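Local atomic coordinates of putative uncharacterized protein (Staphylococcus aureus, PDB entry 3R2T), a protein that is of unknown function but, as a superantigen-like member of the staphylococcal and streptococcal toxin family, is probably secreted and may act on host immunity. Residues Phe99-Leu104 with Leu118-Val123; Glu125-Asp128 with Arg132-Ser135. One frame throughout, in Å; residues are numbered along the deposited sequence.

Interaction 1 of 2, residues Phe99-Leu104 with Leu118-Val123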
loop_
_atom_site.group_PDB
_atom_site.type_symbol
_atom_site.label_atom_id
_atom_site.label_comp_id
_atom_site.label_asym_id
_atom_site.label_seq_id
_atom_site.Cartn_x
_atom_site.Cartn_y
_atom_site.Cartn_z
ATOM N N PHE A 99 -13.131 0.721 6.660
ATOM C CA PHE A 99 -11.689 0.764 6.870
ATOM C C PHE A 99 -10.960 -0.504 6.485
ATOM O O PHE A 99 -11.537 -1.588 6.462
ATOM C CB PHE A 99 -11.378 1.019 8.345
ATOM C CG PHE A 99 -11.819 2.356 8.834
ATOM C CD1 PHE A 99 -10.994 3.456 8.701
ATOM C CD2 PHE A 99 -13.056 2.518 9.430
ATOM C CE1 PHE A 99 -11.389 4.688 9.152
ATOM C CE2 PHE A 99 -13.449 3.752 9.893
ATOM C CZ PHE A 99 -12.618 4.836 9.752
ATOM N N GLN A 100 -9.666 -0.329 6.215
ATOM C CA GLN A 100 -8.757 -1.417 5.881
ATOM C C GLN A 100 -7.400 -1.071 6.469
ATOM O O GLN A 100 -6.679 -0.231 5.946
ATOM C CB GLN A 100 -8.660 -1.624 4.377
ATOM C CG GLN A 100 -7.722 -2.752 3.986
ATOM C CD GLN A 100 -7.944 -3.215 2.564
ATOM O OE1 GLN A 100 -9.086 -3.354 2.126
ATOM N NE2 GLN A 100 -6.860 -3.483 1.844
ATOM N N VAL A 101 -7.075 -1.747 7.559
ATOM C CA VAL A 101 -5.867 -1.510 8.309
ATOM C C VAL A 101 -4.791 -2.498 7.976
ATOM O O VAL A 101 -4.929 -3.710 8.210
ATOM C CB VAL A 101 -6.150 -1.618 9.812
ATOM C CG1 VAL A 101 -4.876 -1.353 10.618
ATOM C CG2 VAL A 101 -7.275 -0.647 10.188
ATOM N N PHE A 102 -3.697 -1.964 7.448
ATOM C CA PHE A 102 -2.565 -2.774 7.068
ATOM C C PHE A 102 -1.688 -3.003 8.287
ATOM O O PHE A 102 -1.212 -2.045 8.903
ATOM C CB PHE A 102 -1.786 -2.076 5.966
ATOM C CG PHE A 102 -2.504 -2.056 4.635
ATOM C CD1 PHE A 102 -2.065 -2.847 3.596
ATOM C CD2 PHE A 102 -3.638 -1.273 4.435
ATOM C CE1 PHE A 102 -2.721 -2.835 2.359
ATOM C CE2 PHE A 102 -4.297 -1.265 3.213
ATOM C CZ PHE A 102 -3.835 -2.047 2.173
ATOM N N LEU A 103 -1.472 -4.273 8.620
ATOM C CA LEU A 103 -0.660 -4.655 9.765
ATOM C C LEU A 103 0.794 -4.766 9.309
ATOM O O LEU A 103 1.297 -5.867 9.069
ATOM C CB LEU A 103 -1.149 -5.992 10.306
ATOM C CG LEU A 103 -2.641 -6.018 10.661
ATOM C CD1 LEU A 103 -3.137 -7.414 11.040
ATOM C CD2 LEU A 103 -2.941 -5.003 11.750
ATOM N N LEU A 104 1.475 -3.628 9.232
ATOM C CA LEU A 104 2.854 -3.573 8.715
ATOM C C LEU A 104 4.021 -3.605 9.716
ATOM O O LEU A 104 5.171 -3.599 9.291
ATOM C CB LEU A 104 3.030 -2.324 7.821
ATOM C CG LEU A 104 2.062 -2.116 6.643
ATOM C CD1 LEU A 104 2.600 -0.999 5.715
ATOM C CD2 LEU A 104 1.829 -3.386 5.815
ATOM N N LEU A 118 -11.003 -4.296 20.296
ATOM C CA LEU A 118 -9.893 -3.508 19.787
ATOM C C LEU A 118 -10.238 -2.038 19.564
ATOM O O LEU A 118 -11.386 -1.699 19.340
ATOM C CB LEU A 118 -9.417 -4.080 18.466
ATOM C CG LEU A 118 -8.862 -5.488 18.404
ATOM C CD1 LEU A 118 -8.698 -5.898 16.931
ATOM C CD2 LEU A 118 -7.552 -5.567 19.165
ATOM N N ASP A 119 -9.226 -1.174 19.670
ATOM C CA ASP A 119 -9.360 0.265 19.355
ATOM C C ASP A 119 -8.449 0.471 18.160
ATOM O O ASP A 119 -7.446 -0.230 17.995
ATOM C CB ASP A 119 -8.955 1.199 20.503
ATOM C CG ASP A 119 -9.993 1.253 21.630
ATOM O OD1 ASP A 119 -11.075 0.637 21.497
ATOM O OD2 ASP A 119 -9.735 1.934 22.646
ATOM N N VAL A 120 -8.801 1.418 17.310
ATOM C CA VAL A 120 -8.023 1.657 16.128
ATOM C C VAL A 120 -7.964 3.124 15.842
ATOM O O VAL A 120 -9.006 3.792 15.790
ATOM C CB VAL A 120 -8.660 0.960 14.902
ATOM C CG1 VAL A 120 -7.908 1.306 13.620
ATOM C CG2 VAL A 120 -8.741 -0.567 15.108
ATOM N N PHE A 121 -6.737 3.638 15.697
ATOM C CA PHE A 121 -6.539 5.012 15.331
ATOM C C PHE A 121 -6.157 4.902 13.872
ATOM O O PHE A 121 -5.200 4.237 13.544
ATOM C CB PHE A 121 -5.442 5.678 16.156
ATOM C CG PHE A 121 -5.261 7.133 15.822
ATOM C CD1 PHE A 121 -6.136 8.086 16.335
ATOM C CD2 PHE A 121 -4.239 7.548 14.984
ATOM C CE1 PHE A 121 -5.987 9.438 16.012
ATOM C CE2 PHE A 121 -4.088 8.886 14.657
ATOM C CZ PHE A 121 -4.966 9.832 15.163
ATOM N N ALA A 122 -6.922 5.537 13.001
ATOM C CA ALA A 122 -6.707 5.445 11.560
ATOM C C ALA A 122 -6.498 6.790 10.899
ATOM O O ALA A 122 -7.129 7.779 11.269
ATOM C CB ALA A 122 -7.911 4.732 10.907
ATOM N N VAL A 123 -5.584 6.803 9.932
ATOM C CA VAL A 123 -5.241 7.988 9.140
ATOM C C VAL A 123 -5.168 7.502 7.686
ATOM O O VAL A 123 -4.528 6.499 7.388
ATOM C CB VAL A 123 -3.883 8.587 9.577
ATOM C CG1 VAL A 123 -3.533 9.813 8.740
ATOM C CG2 VAL A 123 -3.924 8.945 11.039
#
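F99 and V101 face A122 and V120 across a small, wholly apolar contact. The F99 ring brings its CD1-CE1 side to A122. F99 CE1 lies 3.9 Å from A122 CB, and F99 CD1 lies 4.0 Å from the same methyl. The methyl meets the ring obliquely. The second touch is methyl to methyl, with V101 CG2 4.0 Å from V120 CG1. These two valine side chains run past each other in opposite directions. V120 CG1 reaches V101 because it stands trans to the backbone N (chi1 175°). V101 uses its other branch, CG2, which lies beside its own backbone N.

The backbones are not paired here. V101 CA and A122 CA, the nearest pair, are still 7.7 Å apart. Both strands instead border strand 133-141: strand 99-102 runs parallel to it, and strand 118-122 antiparallel. The contact thus joins two strands of the OB-fold barrel through side chains that point toward each other. All four touching residues are buried. Other residues fill in around them. F92 and L74 pack on the F99 ring, Y72 meets it edge-to-face, V77 packs against V120, and the A122 methyl also rests on S135 of strand 133-141.

Beyond V101 the two segments no longer touch. L103 is the centre of an inverse gamma turn, closed by a weak bond from L104 N to F102 O of 3.1 Å. Neither L103 nor L104 touches segment 118-123, and L104 is partly exposed. L104 packs instead on S146 of the second subunit. The F102 ring takes no part and meets F148 of the second subunit edge-to-face.

Interaction 2 of 2, residues Glu125-Asp128 with Arg132-Ser135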
loop_
_atom_site.group_PDB
_atom_site.type_symbol
_atom_site.label_atom_id
_atom_site.label_comp_id
_atom_site.label_asym_id
_atom_site.label_seq_id
_atom_site.Cartn_x
_atom_site.Cartn_y
_atom_site.Cartn_z
ATOM N N GLU A 125 -3.827 6.755 4.194
ATOM C CA GLU A 125 -2.643 6.828 3.340
ATOM C C GLU A 125 -3.291 7.003 1.952
ATOM O O GLU A 125 -2.762 7.693 1.093
ATOM C CB GLU A 125 -1.796 5.576 3.412
ATOM C CG GLU A 125 -1.261 5.269 4.805
ATOM C CD GLU A 125 -0.427 6.403 5.374
ATOM O OE1 GLU A 125 0.225 7.166 4.610
ATOM O OE2 GLU A 125 -0.436 6.542 6.600
ATOM N N LEU A 126 -4.449 6.362 1.758
ATOM C CA LEU A 126 -5.259 6.512 0.542
ATOM C C LEU A 126 -6.708 6.068 0.816
ATOM O O LEU A 126 -6.996 5.447 1.857
ATOM C CB LEU A 126 -4.684 5.742 -0.649
ATOM C CG LEU A 126 -4.684 4.213 -0.694
ATOM C CD1 LEU A 126 -6.096 3.658 -0.585
ATOM C CD2 LEU A 126 -4.051 3.732 -2.012
ATOM N N VAL A 127 -7.598 6.403 -0.112
ATOM C CA VAL A 127 -9.004 6.015 -0.041
ATOM C C VAL A 127 -9.323 5.385 -1.402
ATOM O O VAL A 127 -9.114 6.021 -2.430
ATOM C CB VAL A 127 -9.937 7.228 0.211
ATOM C CG1 VAL A 127 -11.400 6.767 0.377
ATOM C CG2 VAL A 127 -9.493 8.014 1.431
ATOM N N ASP A 128 -9.806 4.140 -1.422
ATOM C CA ASP A 128 -10.114 3.477 -2.703
ATOM C C ASP A 128 -11.397 3.997 -3.322
ATOM O O ASP A 128 -12.099 4.807 -2.720
ATOM C CB ASP A 128 -10.137 1.948 -2.580
ATOM C CG ASP A 128 -11.274 1.433 -1.736
ATOM O OD1 ASP A 128 -12.177 2.214 -1.352
ATOM O OD2 ASP A 128 -11.261 0.218 -1.459
ATOM N N ARG A 132 -13.363 3.096 0.927
ATOM C CA ARG A 132 -12.662 2.416 2.018
ATOM C C ARG A 132 -11.302 3.093 2.267
ATOM O O ARG A 132 -10.511 3.318 1.365
ATOM C CB ARG A 132 -12.536 0.908 1.757
ATOM C CG ARG A 132 -12.002 0.107 2.952
ATOM C CD ARG A 132 -12.062 -1.407 2.718
ATOM N NE ARG A 132 -13.427 -1.910 2.550
ATOM C CZ ARG A 132 -14.260 -2.227 3.547
ATOM N NH1 ARG A 132 -13.902 -2.092 4.826
ATOM N NH2 ARG A 132 -15.472 -2.672 3.269
ATOM N N ILE A 133 -11.063 3.403 3.527
ATOM C CA ILE A 133 -9.884 4.118 3.972
ATOM C C ILE A 133 -8.733 3.190 4.332
ATOM O O ILE A 133 -8.840 2.393 5.263
ATOM C CB ILE A 133 -10.263 4.964 5.211
ATOM C CG1 ILE A 133 -11.393 5.946 4.834
ATOM C CG2 ILE A 133 -9.064 5.695 5.733
ATOM C CD1 ILE A 133 -12.094 6.620 6.032
ATOM N N PHE A 134 -7.633 3.315 3.596
ATOM C CA PHE A 134 -6.433 2.508 3.822
ATOM C C PHE A 134 -5.551 3.170 4.870
ATOM O O PHE A 134 -5.067 4.278 4.661
ATOM C CB PHE A 134 -5.643 2.371 2.518
ATOM C CG PHE A 134 -6.201 1.349 1.545
ATOM C CD1 PHE A 134 -7.563 1.142 1.406
ATOM C CD2 PHE A 134 -5.343 0.671 0.695
ATOM C CE1 PHE A 134 -8.060 0.215 0.483
ATOM C CE2 PHE A 134 -5.825 -0.250 -0.241
ATOM C CZ PHE A 134 -7.191 -0.478 -0.345
ATOM N N SER A 135 -5.318 2.476 5.972
ATOM C CA SER A 135 -4.497 2.997 7.050
ATOM C C SER A 135 -3.551 1.910 7.559
ATOM O O SER A 135 -3.787 0.707 7.331
ATOM C CB SER A 135 -5.383 3.507 8.187
ATOM O OG SER A 135 -4.623 4.141 9.204
HETATM O O HOH W 1 -2.242 5.236 8.288
#
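A beta hairpin joins E125-D128 to R132-S135. Its backbone ladder begins with E125 N, which donates a nearly straight bond of 2.8 Å to F134 O. F134 N donates a bond of 2.8 Å to L126 O. L126 and F134 are an antiparallel hydrogen-bonded pair, although F134 O is met by E125 N, one residue before L126. V127 and I133 are the next, non-hydrogen-bonded pair. D128 N then donates to R132 O at 3.0 Å.

The D128 carboxylate adds a side-chain bond near the turn. R132 N donates to D128 OD1 at 2.7 Å, in a bent bond (136°). The donor comes from the syn side, 32° out of the carboxylate plane. D128 CG sits between the backbone N and the carbonyl carbon (chi1 67°), which turns the group back toward R132. D130 N gives OD1 a second, weak bond.

This hairpin belongs to the OB-fold domain, and its second strand runs on into the barrel as strand 133-141. L126 and F134 lie side by side on one face, where F174 of the second subunit packs on both. L126 CD1 stands over a face of the F134 ring, though their modelled spacing is doubtful. At the open end of the hairpin a water donates to E125 OE2 and S135 OG, each at 2.8 Å. E125 OE2 is also hydrogen-bonded to Y66 OH, and E125 OE1 forms a salt bridge with K226.

How the interactions relate
Interactions 1 and 2 follow each other along the chain, with centres about 10 Å apart. Strand 133-141 ties them together, since it borders both strands of interaction 1 and carries one arm of the hairpin. F102 N probably hydrogen-bonds to S135 O at 2.7 Å. R132 NH1 probably hydrogen-bonds to F99 O at 2.9 Å, linking the turn end of the hairpin to strand 99-102. S135 OG also takes a hydrogen bond from V123 N. The F102 and F134 rings meet at about 45°. Both contacts touch the second subunit. A sulfate, probably from the crystallisation liquor, lies about 4 Å from the E125 side chain.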